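Local coordinates for tRNA-5-methyluridine(54) 2-sulfurtransferase (Pyrococcus horikoshii, PDB 3VRH), which catalyses the ATP-dependent 2-thiolation of 5-methyluridine 54 in the T loop of tRNAs, a modification that stabilises them at high temperature, at the interface of chains A and B. Sequence-based numbering; all coordinates share one arbitrary frame. Chains: chain A/B, Putative uncharacterized protein PH0300.

Contact 1 and contact 2 are two patches of one two-fold symmetric interface in the TtuA homodimer, their C-alpha centres about 13 Å apart. They share B:Leu169, the last residue of helix 157-169, which turns one methyl, CD2, to A:Phe249 in contact 1 and the other, CD1, to A:Leu238 in contact 2. Contact 2 brings helices 157-169 and 228-241 of both subunits together at the two-fold axis, like against like and also crosswise, whereas contact 1 sets helix 245-256 of one subunit against the end of helix 157-169 of the other. Symmetry repeats contact 1 with the chains exchanged, so the packing at the axis is accompanied by two such flanking patches.

Contact 1: the interface of chains A and B. Residues chain A 248-249, 252-253; chain B 168-171.
Helical backbone on the chain A side (helix 245-256) meets the end of helix 157-169 in chain B, where B:Trp171 takes a left-handed backbone conformation (positive phi, 47°) just past the last turn. The torsion of B:Trp171 sets CG anti to its carbonyl carbon, and the indole lies against the chain A helix. One face of its five-membered ring receives the backbone carbonyl carbon of A:Gly252, C, 3.7 Å from the ring centroid; the glycine has no side chain to hold the indole away. Further along the same face, A:Tyr253 CA sits 3.6 Å from CE2 of B:Trp171. The indole nitrogen NE1 of B:Trp171 donates a weak, bent hydrogen bond of 3.0 Å to the carbonyl O of A:Phe249 (124° at the hydrogen), so packing probably carries more of this contact than polarity does. An alanine at B:Trp171 would remove the indole, and would probably lose the packing against A:Gly252 and A:Tyr253 as well as the weak bond, loosening helix 245-256 against the end of the partner's helix 157-169.

A:Phe249, with CG anti to the backbone N (chi1 -174°), takes B:Leu169 CD2 over the centre of one ring face, 3.9 Å from the centroid. At its edge, in the ring plane, the carbonyl O of B:Ile168 lies 3.4 Å from CE1 of A:Phe249. Two waters bridge the polar rim: B:Leu169 O meets water 1 at 2.7 Å and also contacts water 2; water 1 goes on to the backbone O of A:Asn248 and water 2 to its side-chain amide ND2. The patch thereby fastens one subunit's helix to the other's helix end, supporting the TtuA homodimer.

Contact 2: the interface of chains A and B. Residues chain A 165, 169, 231, 234, 237-238; chain B 165, 169, 231, 234, 237-238.
In this homodimer of the TtcA family, TtuA subfamily, helices 157-169 and 228-241 from each subunit pack around the two-fold axis, and within this patch no polar atom is close enough to one across the interface to bond.

Apolar contacts between identical residues mark the axis. A:Val234 and B:Val234 lie nearly perpendicular and touch through their CG1 methyls at 3.6 Å, each CG1 being anti to its backbone N (chi1 161°). A:Leu165 and B:Leu165, likewise close to perpendicular, meet CD1 to CD1 at 3.8 Å; CG anti to the backbone N (chi1 180°) sends each leucine side chain towards its counterpart.

Apolar contacts between unlike residues interlock the two sides. The other valine methyl, A:Val234 CG2, meets B:Leu238 CD2 at 3.6 Å, again with the side chains nearly perpendicular. That same CD2 of B:Leu238 takes the terminal methyl CE of A:Met231 at 3.7 Å, so one leucine branch touches both a valine and a methionine. The methionine folds back through its second and third torsions, curling CE towards the leucine. The second branch, B:Leu238 CD1, lies 4.0 Å from CD1 of A:Leu169, and each of these contacts recurs with the chains exchanged.

Acidic groups border the apolar packing. A:Glu237 and B:Glu237 reach tip to tip, their OE1 atoms 3.3 Å apart and the carboxylate planes turned 46° from each other. If both are ionised they would be expected to repel, and the proximity may raise the affinity of one for a proton, although protonation is not seen. Each glutamate side chain also runs alongside the opposing valine in the opposite sense, A:Glu237 OE1 lying 3.6 Å from B:Val234 CG2.

Contact 1: the interface of chains A and B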
# COMPACT_ATOMS: atom_id res chain seq x y z
N ASN A 248 3.62 12.23 0.57
CA ASN A 248 2.88 11.98 1.80
C ASN A 248 3.06 10.54 2.28
O ASN A 248 3.28 10.29 3.46
CB ASN A 248 1.40 12.33 1.57
CG ASN A 248 0.55 12.15 2.81
OD1 ASN A 248 0.83 12.74 3.85
ND2 ASN A 248 -0.49 11.35 2.69
N PHE A 249 2.99 9.60 1.34
CA PHE A 249 3.23 8.18 1.61
C PHE A 249 4.60 7.93 2.24
O PHE A 249 4.72 7.22 3.25
CB PHE A 249 3.11 7.40 0.30
CG PHE A 249 3.18 5.91 0.45
CD1 PHE A 249 2.57 5.27 1.54
CD2 PHE A 249 3.83 5.13 -0.51
CE1 PHE A 249 2.61 3.90 1.65
CE2 PHE A 249 3.88 3.74 -0.39
CZ PHE A 249 3.26 3.13 0.69
N GLY A 252 4.94 9.59 5.73
CA GLY A 252 4.25 8.78 6.71
C GLY A 252 5.08 7.55 7.05
O GLY A 252 5.19 7.17 8.20
N TYR A 253 5.68 6.95 6.04
CA TYR A 253 6.48 5.74 6.24
C TYR A 253 7.67 5.95 7.18
O TYR A 253 7.97 5.09 8.02
CB TYR A 253 7.00 5.19 4.90
CG TYR A 253 8.10 4.17 5.10
CD1 TYR A 253 7.82 2.92 5.63
CD2 TYR A 253 9.42 4.48 4.78
CE1 TYR A 253 8.82 1.99 5.83
CE2 TYR A 253 10.42 3.56 4.96
CZ TYR A 253 10.12 2.32 5.49
OH TYR A 253 11.13 1.40 5.68
N ILE B 168 -2.84 2.59 4.57
CA ILE B 168 -1.39 2.45 4.47
C ILE B 168 -0.75 3.65 3.76
O ILE B 168 0.30 4.13 4.16
CB ILE B 168 -1.01 1.15 3.77
CG1 ILE B 168 -1.13 -0.00 4.75
CG2 ILE B 168 0.40 1.19 3.23
CD1 ILE B 168 -1.51 -1.29 4.11
N LEU B 169 -1.39 4.11 2.70
CA LEU B 169 -0.95 5.34 2.04
C LEU B 169 -0.89 6.51 3.02
O LEU B 169 0.03 7.33 2.93
CB LEU B 169 -1.88 5.70 0.88
CG LEU B 169 -1.74 4.78 -0.33
CD1 LEU B 169 -2.88 5.03 -1.31
CD2 LEU B 169 -0.36 4.96 -0.99
N HIS B 170 -1.87 6.58 3.93
CA HIS B 170 -1.95 7.64 4.93
C HIS B 170 -1.22 7.31 6.21
O HIS B 170 -1.18 8.14 7.12
CB HIS B 170 -3.40 7.93 5.31
CG HIS B 170 -4.19 8.61 4.24
ND1 HIS B 170 -5.26 8.02 3.61
CD2 HIS B 170 -4.06 9.84 3.68
CE1 HIS B 170 -5.77 8.85 2.72
NE2 HIS B 170 -5.05 9.96 2.74
N TRP B 171 -0.69 6.09 6.30
CA TRP B 171 -0.13 5.56 7.54
C TRP B 171 -1.03 5.76 8.77
O TRP B 171 -0.60 6.24 9.82
CB TRP B 171 1.31 6.05 7.74
CG TRP B 171 2.20 5.44 6.69
CD1 TRP B 171 2.61 6.00 5.50
CD2 TRP B 171 2.70 4.10 6.70
NE1 TRP B 171 3.36 5.09 4.78
CE2 TRP B 171 3.44 3.92 5.50
CE3 TRP B 171 2.60 3.03 7.60
CZ2 TRP B 171 4.08 2.72 5.20
CZ3 TRP B 171 3.23 1.84 7.29
CH2 TRP B 171 3.96 1.69 6.10
O HOH W 1 1.12 8.92 4.87
O HOH W 2 -0.42 9.44 0.69

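Contact 2: the interface of chains A and B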
# COMPACT_ATOMS: atom_id res chain seq x y z
N LEU A 165 5.35 0.42 -1.75
CA LEU A 165 4.04 -0.13 -2.11
C LEU A 165 4.15 -1.63 -2.40
O LEU A 165 3.34 -2.43 -1.94
CB LEU A 165 3.48 0.60 -3.33
CG LEU A 165 2.12 0.12 -3.80
CD1 LEU A 165 1.09 0.27 -2.67
CD2 LEU A 165 1.67 0.87 -5.04
N LEU A 169 2.22 -4.60 -0.26
CA LEU A 169 1.34 -5.57 -0.90
C LEU A 169 1.73 -7.00 -0.56
O LEU A 169 0.85 -7.84 -0.36
CB LEU A 169 1.36 -5.39 -2.42
CG LEU A 169 0.64 -4.14 -2.91
CD1 LEU A 169 0.94 -3.90 -4.38
CD2 LEU A 169 -0.88 -4.24 -2.64
N MET A 231 4.07 -0.66 -10.03
CA MET A 231 3.87 0.19 -8.85
C MET A 231 4.02 1.65 -9.21
O MET A 231 3.25 2.49 -8.74
CB MET A 231 4.84 -0.18 -7.73
CG MET A 231 4.82 -1.65 -7.34
SD MET A 231 3.33 -2.19 -6.46
CE MET A 231 2.31 -2.83 -7.79
N VAL A 234 0.82 2.81 -11.11
CA VAL A 234 -0.22 2.97 -10.10
C VAL A 234 -0.01 4.27 -9.31
O VAL A 234 -0.94 5.06 -9.13
CB VAL A 234 -0.20 1.78 -9.14
CG1 VAL A 234 -0.90 2.11 -7.86
CG2 VAL A 234 -0.82 0.57 -9.80
N GLU A 237 -0.62 7.23 -11.39
CA GLU A 237 -2.08 7.35 -11.51
C GLU A 237 -2.64 8.10 -10.31
O GLU A 237 -3.27 9.14 -10.47
CB GLU A 237 -2.76 5.98 -11.65
CG GLU A 237 -4.26 6.08 -11.97
CD GLU A 237 -5.09 4.94 -11.37
OE1 GLU A 237 -4.58 3.79 -11.32
OE2 GLU A 237 -6.24 5.19 -10.94
N LEU A 238 -2.38 7.58 -9.11
CA LEU A 238 -2.81 8.22 -7.86
C LEU A 238 -2.32 9.66 -7.69
O LEU A 238 -3.07 10.52 -7.21
CB LEU A 238 -2.38 7.39 -6.65
CG LEU A 238 -3.08 6.04 -6.53
CD1 LEU A 238 -2.60 5.32 -5.29
CD2 LEU A 238 -4.59 6.24 -6.48
N LEU B 165 -5.36 -0.41 1.73
CA LEU B 165 -4.46 0.37 0.88
C LEU B 165 -4.54 1.86 1.25
O LEU B 165 -3.53 2.54 1.38
CB LEU B 165 -4.82 0.18 -0.59
CG LEU B 165 -3.95 0.95 -1.58
CD1 LEU B 165 -2.48 0.54 -1.40
CD2 LEU B 165 -4.41 0.73 -3.01
N LEU B 169 -1.39 4.11 2.70
CA LEU B 169 -0.95 5.34 2.04
C LEU B 169 -0.89 6.51 3.02
O LEU B 169 0.03 7.33 2.93
CB LEU B 169 -1.88 5.70 0.88
CG LEU B 169 -1.74 4.78 -0.33
CD1 LEU B 169 -2.88 5.03 -1.31
CD2 LEU B 169 -0.36 4.96 -0.99
N MET B 231 -9.08 3.59 -4.72
CA MET B 231 -8.33 2.42 -4.27
C MET B 231 -8.83 1.16 -4.94
O MET B 231 -8.04 0.31 -5.33
CB MET B 231 -8.40 2.26 -2.75
CG MET B 231 -7.99 3.50 -1.97
SD MET B 231 -6.21 3.88 -2.01
CE MET B 231 -6.10 5.05 -3.36
N VAL B 234 -7.52 1.11 -8.61
CA VAL B 234 -6.12 0.73 -8.54
C VAL B 234 -5.97 -0.77 -8.29
O VAL B 234 -5.21 -1.46 -8.98
CB VAL B 234 -5.43 1.51 -7.42
CG1 VAL B 234 -4.15 0.84 -7.01
CG2 VAL B 234 -5.18 2.94 -7.85
N GLU B 237 -7.05 -2.74 -11.19
CA GLU B 237 -5.97 -2.64 -12.17
C GLU B 237 -4.90 -3.69 -11.88
O GLU B 237 -4.61 -4.53 -12.73
CB GLU B 237 -5.35 -1.24 -12.20
CG GLU B 237 -4.35 -1.04 -13.36
CD GLU B 237 -3.20 -0.09 -13.01
OE1 GLU B 237 -3.45 0.90 -12.28
OE2 GLU B 237 -2.05 -0.34 -13.47
N LEU B 238 -4.34 -3.64 -10.67
CA LEU B 238 -3.34 -4.62 -10.24
C LEU B 238 -3.80 -6.08 -10.32
O LEU B 238 -3.02 -6.97 -10.70
CB LEU B 238 -2.87 -4.32 -8.81
CG LEU B 238 -2.09 -3.02 -8.67
CD1 LEU B 238 -1.65 -2.84 -7.23
CD2 LEU B 238 -0.87 -3.04 -9.59